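Local coordinates for protein GH3 beta-N-acetylglucosaminidase (Paenibacillaceae, PDB 6K5J) that hydrolyses terminal non-reducing beta-linked N-acetylglucosamine residues, probably of chitin-derived oligosaccharides, as a family 3 glycosidase, at residues 99-113 with 364-376. Sequence-based numbering, arbitrary orientation.
Sequences VPGNMALGAAGDAEL and LVERISEKSITLL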
ATOM      1  N   VAL A  99       4.843   9.322   5.318  1.00 16.93           N
ATOM      2  CA  VAL A  99       5.295   9.754   4.004  1.00 20.41           C
ATOM      3  C   VAL A  99       4.074   9.810   3.088  1.00 20.80           C
ATOM      4  O   VAL A  99       3.190   8.955   3.212  1.00 23.60           O
ATOM      5  CB  VAL A  99       6.380   8.786   3.502  1.00 24.65           C
ATOM      6  CG1 VAL A  99       6.623   8.925   2.040  1.00 23.19           C
ATOM      7  CG2 VAL A  99       7.676   8.989   4.318  1.00 21.26           C
ATOM      8  N   PRO A 100       3.978  10.774   2.167  1.00 21.86           N
ATOM      9  CA  PRO A 100       2.859  10.778   1.212  1.00 22.14           C
ATOM     10  C   PRO A 100       2.807   9.499   0.391  1.00 21.30           C
ATOM     11  O   PRO A 100       3.835   8.895   0.075  1.00 20.76           O
ATOM     12  CB  PRO A 100       3.159  11.983   0.318  1.00 20.95           C
ATOM     13  CG  PRO A 100       3.991  12.872   1.159  1.00 28.46           C
ATOM     14  CD  PRO A 100       4.838  11.954   1.996  1.00 23.61           C
ATOM     15  N   GLY A 101       1.585   9.106   0.028  1.00 20.87           N
ATOM     16  CA  GLY A 101       1.357   7.879  -0.699  1.00 18.90           C
ATOM     17  C   GLY A 101       1.341   8.110  -2.199  1.00 18.40           C
ATOM     18  O   GLY A 101       1.539   9.217  -2.692  1.00 16.97           O
ATOM     19  N   ASN A 102       1.071   7.029  -2.928  1.00 17.19           N
ATOM     20  CA  ASN A 102       1.365   7.011  -4.357  1.00 18.52           C
ATOM     21  C   ASN A 102       0.563   8.061  -5.115  1.00 16.36           C
ATOM     22  O   ASN A 102       1.133   8.853  -5.869  1.00 16.21           O
ATOM     23  CB  ASN A 102       1.126   5.613  -4.924  1.00 19.03           C
ATOM     24  CG  ASN A 102       2.309   4.697  -4.695  1.00 19.11           C
ATOM     25  OD1 ASN A 102       3.180   4.983  -3.857  1.00 20.40           O
ATOM     26  ND2 ASN A 102       2.364   3.607  -5.448  1.00 17.39           N
ATOM     27  N   MET A 103      -0.759   8.093  -4.941  1.00 15.50           N
ATOM     28  CA  MET A 103      -1.505   9.017  -5.787  1.00 17.77           C
ATOM     29  C   MET A 103      -1.253  10.470  -5.388  1.00 18.09           C
ATOM     30  O   MET A 103      -1.285  11.355  -6.247  1.00 16.56           O
ATOM     31  CB  MET A 103      -3.005   8.704  -5.786  1.00 17.04           C
ATOM     32  CG  MET A 103      -3.728   9.457  -6.928  1.00 17.80           C
ATOM     33  SD  MET A 103      -5.412   8.888  -7.264  1.00 20.33           S
ATOM     34  CE  MET A 103      -5.050   7.300  -8.037  1.00 18.26           C
ATOM     35  N   ALA A 104      -0.957  10.733  -4.112  1.00 17.49           N
ATOM     36  CA  ALA A 104      -0.507  12.072  -3.735  1.00 18.12           C
ATOM     37  C   ALA A 104       0.785  12.432  -4.465  1.00 16.31           C
ATOM     38  O   ALA A 104       0.935  13.551  -4.977  1.00 15.52           O
ATOM     39  CB  ALA A 104      -0.318  12.152  -2.217  1.00 15.35           C
ATOM     40  N   LEU A 105       1.716  11.480  -4.559  1.00 15.78           N
ATOM     41  CA  LEU A 105       2.953  11.730  -5.294  1.00 17.36           C
ATOM     42  C   LEU A 105       2.680  11.912  -6.786  1.00 18.92           C
ATOM     43  O   LEU A 105       3.315  12.744  -7.441  1.00 18.58           O
ATOM     44  CB  LEU A 105       3.942  10.579  -5.066  1.00 17.07           C
ATOM     45  CG  LEU A 105       4.607  10.523  -3.679  1.00 16.85           C
ATOM     46  CD1 LEU A 105       5.210   9.134  -3.403  1.00 20.12           C
ATOM     47  CD2 LEU A 105       5.678  11.611  -3.560  1.00 19.30           C
ATOM     48  N   GLY A 106       1.749  11.128  -7.338  1.00 18.72           N
ATOM     49  CA  GLY A 106       1.406  11.269  -8.748  1.00 14.93           C
ATOM     50  C   GLY A 106       0.851  12.640  -9.088  1.00 17.23           C
ATOM     51  O   GLY A 106       1.172  13.206 -10.140  1.00 16.95           O
ATOM     52  N   ALA A 107       0.019  13.199  -8.203  1.00 16.80           N
ATOM     53  CA  ALA A 107      -0.536  14.533  -8.448  1.00 18.46           C
ATOM     54  C   ALA A 107       0.529  15.620  -8.383  1.00 19.03           C
ATOM     55  O   ALA A 107       0.392  16.655  -9.045  1.00 20.46           O
ATOM     56  CB  ALA A 107      -1.644  14.850  -7.447  1.00 17.36           C
ATOM     57  N   ALA A 108       1.572  15.432  -7.570  1.00 19.08           N
ATOM     58  CA  ALA A 108       2.688  16.378  -7.582  1.00 19.41           C
ATOM     59  C   ALA A 108       3.525  16.242  -8.854  1.00 23.86           C
ATOM     60  O   ALA A 108       4.149  17.216  -9.293  1.00 21.80           O
ATOM     61  CB  ALA A 108       3.555  16.179  -6.332  1.00 19.19           C
ATOM     62  N   GLY A 109       3.555  15.050  -9.451  1.00 21.59           N
ATOM     63  CA  GLY A 109       4.098  14.846 -10.784  1.00 23.51           C
ATOM     64  C   GLY A 109       5.602  14.729 -10.884  1.00 26.30           C
ATOM     65  O   GLY A 109       6.128  14.725 -12.004  1.00 27.73           O
ATOM     66  N   ASP A 110       6.317  14.614  -9.767  1.00 24.13           N
ATOM     67  CA  ASP A 110       7.774  14.772  -9.743  1.00 25.12           C
ATOM     68  C   ASP A 110       8.423  13.454  -9.332  1.00 23.14           C
ATOM     69  O   ASP A 110       8.260  13.007  -8.193  1.00 21.77           O
ATOM     70  CB  ASP A 110       8.157  15.904  -8.791  1.00 26.07           C
ATOM     71  CG  ASP A 110       9.620  16.292  -8.885  1.00 36.02           C
ATOM     72  OD1 ASP A 110      10.440  15.477  -9.359  1.00 39.54           O
ATOM     73  OD2 ASP A 110       9.956  17.424  -8.475  1.00 42.95           O
ATOM     74  N   ALA A 111       9.176  12.837 -10.250  1.00 22.84           N
ATOM     75  CA  ALA A 111       9.784  11.542  -9.940  1.00 23.88           C
ATOM     76  C   ALA A 111      10.815  11.652  -8.827  1.00 25.73           C
ATOM     77  O   ALA A 111      11.015  10.690  -8.071  1.00 23.98           O
ATOM     78  CB  ALA A 111      10.420  10.934 -11.192  1.00 24.42           C
ATOM     79  N   GLU A 112      11.482  12.805  -8.713  1.00 21.75           N
ATOM     80  CA  GLU A 112      12.455  13.004  -7.647  1.00 27.50           C
ATOM     81  C   GLU A 112      11.805  12.936  -6.268  1.00 23.03           C
ATOM     82  O   GLU A 112      12.437  12.498  -5.302  1.00 20.32           O
ATOM     83  CB  GLU A 112      13.162  14.349  -7.841  1.00 31.67           C
ATOM     84  CG  GLU A 112      14.482  14.472  -7.125  1.00 43.45           C
ATOM     85  CD  GLU A 112      15.293  15.667  -7.598  1.00 51.74           C
ATOM     86  OE1 GLU A 112      16.188  16.110  -6.844  1.00 57.76           O
ATOM     87  OE2 GLU A 112      15.036  16.162  -8.721  1.00 52.21           O
ATOM     88  N   LEU A 113      10.552  13.365  -6.149  1.00 23.69           N
ATOM     89  CA  LEU A 113       9.902  13.303  -4.847  1.00 24.14           C
ATOM     90  C   LEU A 113       9.495  11.886  -4.497  1.00 21.55           C
ATOM     91  O   LEU A 113       9.456  11.533  -3.313  1.00 20.91           O
ATOM     92  CB  LEU A 113       8.680  14.210  -4.815  1.00 19.45           C
ATOM     93  CG  LEU A 113       8.953  15.643  -5.269  1.00 27.64           C
ATOM     94  CD1 LEU A 113       7.659  16.461  -5.240  1.00 27.16           C
ATOM     95  CD2 LEU A 113      10.038  16.282  -4.417  1.00 26.59           C
ATOM     96  N   LEU A 364      10.574  18.046   4.566  1.00 23.06           N
ATOM     97  CA  LEU A 364      10.663  17.556   3.197  1.00 22.67           C
ATOM     98  C   LEU A 364       9.317  17.014   2.709  1.00 26.43           C
ATOM     99  O   LEU A 364       8.878  17.328   1.595  1.00 22.89           O
ATOM    100  CB  LEU A 364      11.740  16.475   3.104  1.00 23.91           C
ATOM    101  CG  LEU A 364      12.158  16.013   1.708  1.00 31.78           C
ATOM    102  CD1 LEU A 364      13.587  15.495   1.748  1.00 36.71           C
ATOM    103  CD2 LEU A 364      11.227  14.940   1.145  1.00 31.34           C
ATOM    104  N   VAL A 365       8.663  16.161   3.511  1.00 23.53           N
ATOM    105  CA  VAL A 365       7.402  15.576   3.052  1.00 22.06           C
ATOM    106  C   VAL A 365       6.293  16.625   3.059  1.00 19.97           C
ATOM    107  O   VAL A 365       5.365  16.555   2.245  1.00 20.45           O
ATOM    108  CB  VAL A 365       7.007  14.324   3.875  1.00 27.05           C
ATOM    109  CG1 VAL A 365       8.074  13.228   3.767  1.00 20.14           C
ATOM    110  CG2 VAL A 365       6.725  14.661   5.306  1.00 24.36           C
ATOM    111  N   GLU A 366       6.369  17.609   3.960  1.00 17.42           N
ATOM    112  CA  GLU A 366       5.439  18.736   3.900  1.00 19.95           C
ATOM    113  C   GLU A 366       5.535  19.460   2.559  1.00 21.32           C
ATOM    114  O   GLU A 366       4.517  19.812   1.950  1.00 19.47           O
ATOM    115  CB  GLU A 366       5.711  19.698   5.060  1.00 21.47           C
ATOM    116  CG  GLU A 366       5.147  19.178   6.386  1.00 22.57           C
ATOM    117  CD  GLU A 366       5.518  20.032   7.578  1.00 27.79           C
ATOM    118  OE1 GLU A 366       6.323  20.983   7.419  1.00 24.66           O
ATOM    119  OE2 GLU A 366       4.999  19.739   8.681  1.00 27.88           O
ATOM    120  N   ARG A 367       6.753  19.658   2.065  1.00 19.90           N
ATOM    121  CA  ARG A 367       6.907  20.335   0.786  1.00 22.95           C
ATOM    122  C   ARG A 367       6.380  19.489  -0.366  1.00 22.26           C
ATOM    123  O   ARG A 367       5.874  20.038  -1.351  1.00 20.84           O
ATOM    124  CB  ARG A 367       8.368  20.724   0.589  1.00 24.35           C
ATOM    125  CG  ARG A 367       8.782  21.820   1.567  1.00 28.04           C
ATOM    126  CD  ARG A 367      10.214  22.319   1.337  1.00 32.44           C
ATOM    127  NE  ARG A 367      10.675  22.960   2.557  1.00 34.64           N
ATOM    128  CZ  ARG A 367      11.559  22.429   3.389  1.00 33.88           C
ATOM    129  NH1 ARG A 367      12.107  21.253   3.114  1.00 31.93           N
ATOM    130  NH2 ARG A 367      11.892  23.077   4.494  1.00 33.25           N
ATOM    131  N   ILE A 368       6.456  18.160  -0.252  1.00 20.31           N
ATOM    132  CA  ILE A 368       5.850  17.283  -1.255  1.00 20.82           C
ATOM    133  C   ILE A 368       4.339  17.489  -1.308  1.00 22.08           C
ATOM    134  O   ILE A 368       3.755  17.665  -2.383  1.00 20.04           O
ATOM    135  CB  ILE A 368       6.199  15.810  -0.963  1.00 21.46           C
ATOM    136  CG1 ILE A 368       7.708  15.567  -1.090  1.00 25.39           C
ATOM    137  CG2 ILE A 368       5.429  14.879  -1.876  1.00 23.69           C
ATOM    138  CD1 ILE A 368       8.087  14.138  -0.816  1.00 24.65           C
ATOM    139  N   SER A 369       3.681  17.466  -0.146  1.00 19.08           N
ATOM    140  CA  SER A 369       2.226  17.572  -0.131  1.00 18.62           C
ATOM    141  C   SER A 369       1.751  18.933  -0.617  1.00 17.66           C
ATOM    142  O   SER A 369       0.660  19.031  -1.189  1.00 17.95           O
ATOM    143  CB  SER A 369       1.689  17.302   1.279  1.00 20.40           C
ATOM    144  OG  SER A 369       2.135  16.051   1.765  1.00 20.53           O
ATOM    145  N   GLU A 370       2.537  19.995  -0.389  1.00 18.87           N
ATOM    146  CA  GLU A 370       2.174  21.307  -0.934  1.00 21.12           C
ATOM    147  C   GLU A 370       2.037  21.268  -2.453  1.00 18.82           C
ATOM    148  O   GLU A 370       1.240  22.020  -3.023  1.00 20.09           O
ATOM    149  CB  GLU A 370       3.206  22.368  -0.531  1.00 19.66           C
ATOM    150  CG  GLU A 370       3.251  22.663   0.978  1.00 19.99           C
ATOM    151  CD  GLU A 370       4.245  23.764   1.347  1.00 25.99           C
ATOM    152  OE1 GLU A 370       4.744  24.460   0.440  1.00 23.94           O
ATOM    153  OE2 GLU A 370       4.526  23.926   2.551  1.00 26.94           O
ATOM    154  N   LYS A 371       2.814  20.413  -3.126  1.00 18.42           N
ATOM    155  CA  LYS A 371       2.741  20.298  -4.578  1.00 19.65           C
ATOM    156  C   LYS A 371       1.619  19.380  -5.051  1.00 19.21           C
ATOM    157  O   LYS A 371       1.336  19.346  -6.253  1.00 20.22           O
ATOM    158  CB  LYS A 371       4.079  19.779  -5.141  1.00 24.06           C
ATOM    159  CG  LYS A 371       5.223  20.786  -5.103  1.00 24.17           C
ATOM    160  CD  LYS A 371       6.533  20.189  -5.661  1.00 35.42           C
ATOM    161  CE  LYS A 371       6.623  20.300  -7.188  1.00 44.67           C
ATOM    162  NZ  LYS A 371       7.767  19.508  -7.773  1.00 41.59           N
ATOM    163  N   SER A 372       0.974  18.655  -4.143  1.00 17.78           N
ATOM    164  CA  SER A 372       0.043  17.585  -4.476  1.00 19.30           C
ATOM    165  C   SER A 372      -1.419  18.032  -4.504  1.00 19.46           C
ATOM    166  O   SER A 372      -2.170  17.600  -5.385  1.00 17.22           O
ATOM    167  CB  SER A 372       0.231  16.430  -3.470  1.00 16.14           C
ATOM    168  OG  SER A 372      -0.630  15.340  -3.730  1.00 23.30           O
ATOM    169  N   ILE A 373      -1.838  18.906  -3.576  1.00 18.69           N
ATOM    170  CA  ILE A 373      -3.244  19.301  -3.480  1.00 18.56           C
ATOM    171  C   ILE A 373      -3.749  19.790  -4.828  1.00 18.44           C
ATOM    172  O   ILE A 373      -3.114  20.621  -5.487  1.00 19.88           O
ATOM    173  CB  ILE A 373      -3.437  20.389  -2.406  1.00 18.06           C
ATOM    174  CG1 ILE A 373      -2.795  19.959  -1.071  1.00 17.22           C
ATOM    175  CG2 ILE A 373      -4.933  20.708  -2.273  1.00 17.57           C
ATOM    176  CD1 ILE A 373      -3.408  18.697  -0.448  1.00 18.79           C
ATOM    177  N   THR A 374      -4.917  19.288  -5.225  1.00 15.93           N
ATOM    178  CA  THR A 374      -5.466  19.493  -6.556  1.00 19.91           C
ATOM    179  C   THR A 374      -6.859  20.099  -6.453  1.00 19.50           C
ATOM    180  O   THR A 374      -7.640  19.725  -5.581  1.00 20.63           O
ATOM    181  CB  THR A 374      -5.515  18.154  -7.299  1.00 19.49           C
ATOM    182  OG1 THR A 374      -4.193  17.595  -7.322  1.00 19.40           O
ATOM    183  CG2 THR A 374      -6.032  18.326  -8.721  1.00 18.81           C
ATOM    184  N   LEU A 375      -7.161  21.050  -7.331  1.00 20.37           N
ATOM    185  CA  LEU A 375      -8.485  21.656  -7.405  1.00 21.60           C
ATOM    186  C   LEU A 375      -9.182  21.110  -8.643  1.00 21.25           C
ATOM    187  O   LEU A 375      -8.730  21.350  -9.765  1.00 21.25           O
ATOM    188  CB  LEU A 375      -8.396  23.185  -7.465  1.00 23.48           C
ATOM    189  CG  LEU A 375      -9.722  23.968  -7.582  1.00 25.02           C
ATOM    190  CD1 LEU A 375     -10.724  23.546  -6.505  1.00 21.25           C
ATOM    191  CD2 LEU A 375      -9.468  25.465  -7.501  1.00 26.93           C
ATOM    192  N   LEU A 376     -10.271  20.377  -8.446  1.00 19.79           N
ATOM    193  CA  LEU A 376     -10.988  19.775  -9.563  1.00 20.26           C
ATOM    194  C   LEU A 376     -12.171  20.606 -10.030  1.00 25.07           C
ATOM    195  O   LEU A 376     -12.553  20.518 -11.202  1.00 25.58           O
ATOM    196  CB  LEU A 376     -11.488  18.373  -9.185  1.00 22.77           C
ATOM    197  CG  LEU A 376     -10.483  17.218  -9.210  1.00 27.98           C
ATOM    198  CD1 LEU A 376      -9.557  17.302  -8.032  1.00 28.46           C
ATOM    199  CD2 LEU A 376     -11.231  15.883  -9.175  1.00 25.47           C
TER
HETATM  200  O   HOH W   1       3.006  20.018  -8.766  1.00 31.16           O
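At the interface between the family 3 TIM-barrel domain and the C-terminal alpha/beta domain, I368 meets P100 of the loop leading into helix 102-108, L105 of that helix and L113 of helix 111-127. Helices 102-108 and 364-372 cross at 66°, their axes 7.9 Å apart. I368 is the apolar wedge: its CG2 branch lies 3.7 Å from L105 CD2 and also meets the P100 ring, while CG1, anti to the carbonyl carbon (chi1 -64°), carries CD1 to within 4.0 Å of L113 CB. Without the two branches, as with an alanine here, L105 CD2 and L113 CB would probably lose their apolar partner and a gap would open beside P100. P100 extends this patch, with CD 3.7 Å from V365 CB. S372 OG, trans to the backbone N at chi1 -179°, donates to A104 O at 2.7 Å. A108 N reaches that oxygen from the other face of its carbonyl plane, so one buried acceptor serves both a helix and its neighbour. The backbones come closest here, where small A108 lets its CA lie 3.5 Å from K371 O in a CA-H...O contact. K371 bends at chi3 past L113 CD1 and sets NZ 3.1 Å from D110 OD2, a salt bridge; D110 OD1 caps helix 111-127 through E112 N. Helix 507-517 flanks P100 and S369, the latter bonded to S508, and strand 374-377 leads on into the mixed sheet beside strand 499-501.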